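Local coordinates for prephenate dehydratase:Amino acid-binding ACT (Brucella abortus, PDB 6VH5), which binds phenylalanine in its ACT domain and probably catalyses the decarboxylating dehydration of prephenate to 3-phenylpyruvate in phenylalanine biosynthesis, at residues F29-S37 / G148-L156. Sequence-based numbering, arbitrary orientation.
Sequences FQGEAGANS and GDTAGAARL
The loop joining strand 26-30 to helix 36-44 meets the first turns of helix 150-160, the backbones coming nearest at A35 and A151, whose CA atoms lie 5.3 Å apart. A type II turn from E32 to A35, closed by A35 N to E32 O, presents its peptides to the methyl of A151; A151 CB sits 3.3 Å from A33 O and packs on G34 and on A35 CB. D149 is the N-cap of helix 150-160, and its OD1 accepts from G152 N at 3.2 Å. E32 carries the polar half of the contact. Its CG stands anti to the carbonyl carbon (chi1 -51°), and the chain then runs extended over the first turn, laying the carboxylate against the bare CA of G152, 3.3 Å from OE1. R155 bends at chi3 (50°) and crosses E32 at about a right angle; NE and NH2 both grip OE1 side-on, each at 3.1 Å and on its syn side, both from one face and tilted out of the carboxylate plane, while NH2 adds a weak bond to OE2. Carboxylate and guanidinium planes are inclined by only 19°, though not shared. D149 runs antiparallel to E32, its CB 3.6 Å from E32 OE2 and its OD2 4.4 Å from the same oxygen. The two sheets, one with strand 26-30 and one flanked by helix 150-160, belong to the two lobes of a periplasmic-binding-protein-like catalytic domain, and this contact spans them. With two bonds to E32 OE1, R155 probably offsets the proximity of the two carboxylates across the lobe interface.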
# COMPACT_ATOMS: atom_id res chain seq x y z
N PHE A 29 -8.76 8.82 13.16
CA PHE A 29 -7.61 8.71 12.27
C PHE A 29 -6.68 7.64 12.83
O PHE A 29 -6.68 7.35 14.03
CB PHE A 29 -6.87 10.04 12.13
CG PHE A 29 -6.13 10.46 13.38
CD1 PHE A 29 -4.78 10.17 13.54
CD2 PHE A 29 -6.78 11.15 14.40
CE1 PHE A 29 -4.10 10.56 14.70
CE2 PHE A 29 -6.11 11.54 15.55
CZ PHE A 29 -4.76 11.24 15.70
N GLN A 30 -5.85 7.08 11.95
CA GLN A 30 -4.86 6.09 12.35
C GLN A 30 -3.57 6.82 12.73
O GLN A 30 -3.04 7.59 11.93
CB GLN A 30 -4.60 5.09 11.22
CG GLN A 30 -3.62 3.96 11.56
CD GLN A 30 -2.14 4.40 11.52
OE1 GLN A 30 -1.73 5.19 10.66
NE2 GLN A 30 -1.34 3.89 12.46
N GLY A 31 -3.08 6.55 13.94
CA GLY A 31 -1.81 7.03 14.44
C GLY A 31 -1.93 7.63 15.84
O GLY A 31 -2.94 7.47 16.53
N GLU A 32 -0.86 8.29 16.26
CA GLU A 32 -0.81 9.00 17.53
C GLU A 32 -1.14 10.47 17.29
O GLU A 32 -1.00 10.99 16.18
CB GLU A 32 0.57 8.89 18.16
CG GLU A 32 1.09 7.49 18.27
CD GLU A 32 2.32 7.41 19.14
OE1 GLU A 32 2.58 8.38 19.88
OE2 GLU A 32 3.02 6.38 19.08
N ALA A 33 -1.53 11.15 18.36
CA ALA A 33 -1.75 12.59 18.28
C ALA A 33 -0.52 13.30 17.73
O ALA A 33 0.62 12.95 18.04
CB ALA A 33 -2.09 13.13 19.68
N GLY A 34 -0.75 14.29 16.87
CA GLY A 34 0.35 15.00 16.25
C GLY A 34 0.78 14.46 14.90
O GLY A 34 1.70 15.02 14.30
N ALA A 35 0.16 13.38 14.43
CA ALA A 35 0.53 12.78 13.17
C ALA A 35 0.07 13.64 11.99
O ALA A 35 -0.61 14.66 12.15
CB ALA A 35 -0.07 11.37 13.05
N ASN A 36 0.47 13.22 10.79
CA ASN A 36 -0.01 13.88 9.58
C ASN A 36 -1.51 13.66 9.40
O ASN A 36 -2.22 14.55 8.91
CB ASN A 36 0.77 13.40 8.36
CG ASN A 36 2.18 13.97 8.29
OD1 ASN A 36 2.40 15.16 8.51
ND2 ASN A 36 3.15 13.12 7.96
N SER A 37 -2.02 12.47 9.75
CA SER A 37 -3.46 12.22 9.70
C SER A 37 -4.22 13.18 10.60
O SER A 37 -5.28 13.69 10.23
CB SER A 37 -3.78 10.78 10.10
OG SER A 37 -3.39 9.85 9.09
N GLY A 148 8.85 3.69 16.66
CA GLY A 148 7.68 3.04 16.08
C GLY A 148 6.81 3.97 15.25
O GLY A 148 6.26 3.57 14.22
N ASP A 149 6.70 5.23 15.66
CA ASP A 149 5.79 6.19 15.05
C ASP A 149 6.46 7.55 15.04
O ASP A 149 7.22 7.88 15.96
CB ASP A 149 4.44 6.23 15.81
CG ASP A 149 3.43 7.20 15.21
OD1 ASP A 149 3.69 8.42 15.21
OD2 ASP A 149 2.34 6.74 14.76
N THR A 150 6.22 8.34 14.00
CA THR A 150 6.88 9.63 13.87
C THR A 150 6.44 10.59 14.98
O THR A 150 7.27 11.16 15.69
CB THR A 150 6.60 10.21 12.49
OG1 THR A 150 7.37 9.48 11.52
CG2 THR A 150 7.00 11.64 12.44
N ALA A 151 5.13 10.80 15.13
CA ALA A 151 4.64 11.62 16.24
C ALA A 151 5.07 11.06 17.59
O ALA A 151 5.30 11.83 18.53
CB ALA A 151 3.12 11.73 16.18
N GLY A 152 5.18 9.73 17.69
CA GLY A 152 5.68 9.14 18.92
C GLY A 152 7.10 9.56 19.25
O GLY A 152 7.44 9.74 20.42
N ALA A 153 7.93 9.76 18.22
CA ALA A 153 9.29 10.22 18.45
C ALA A 153 9.31 11.58 19.11
O ALA A 153 10.12 11.84 20.01
CB ALA A 153 10.06 10.26 17.12
N ALA A 154 8.40 12.48 18.71
CA ALA A 154 8.28 13.75 19.40
C ALA A 154 7.82 13.55 20.84
O ALA A 154 8.37 14.17 21.77
CB ALA A 154 7.33 14.68 18.66
N ARG A 155 6.83 12.69 21.06
CA ARG A 155 6.42 12.35 22.42
C ARG A 155 7.58 11.77 23.23
O ARG A 155 7.77 12.13 24.40
CB ARG A 155 5.24 11.38 22.39
CG ARG A 155 4.79 10.93 23.77
CD ARG A 155 3.52 10.07 23.73
NE ARG A 155 3.59 8.97 22.78
CZ ARG A 155 4.33 7.87 22.94
NH1 ARG A 155 5.10 7.73 24.00
NH2 ARG A 155 4.31 6.92 22.01
N LEU A 156 8.38 10.90 22.61
CA LEU A 156 9.50 10.28 23.32
C LEU A 156 10.52 11.33 23.75
O LEU A 156 11.07 11.25 24.86
CB LEU A 156 10.17 9.22 22.44
CG LEU A 156 11.39 8.55 23.06
CD1 LEU A 156 10.94 7.56 24.13
CD2 LEU A 156 12.28 7.87 22.02
O HOH W 1 1.45 10.31 20.94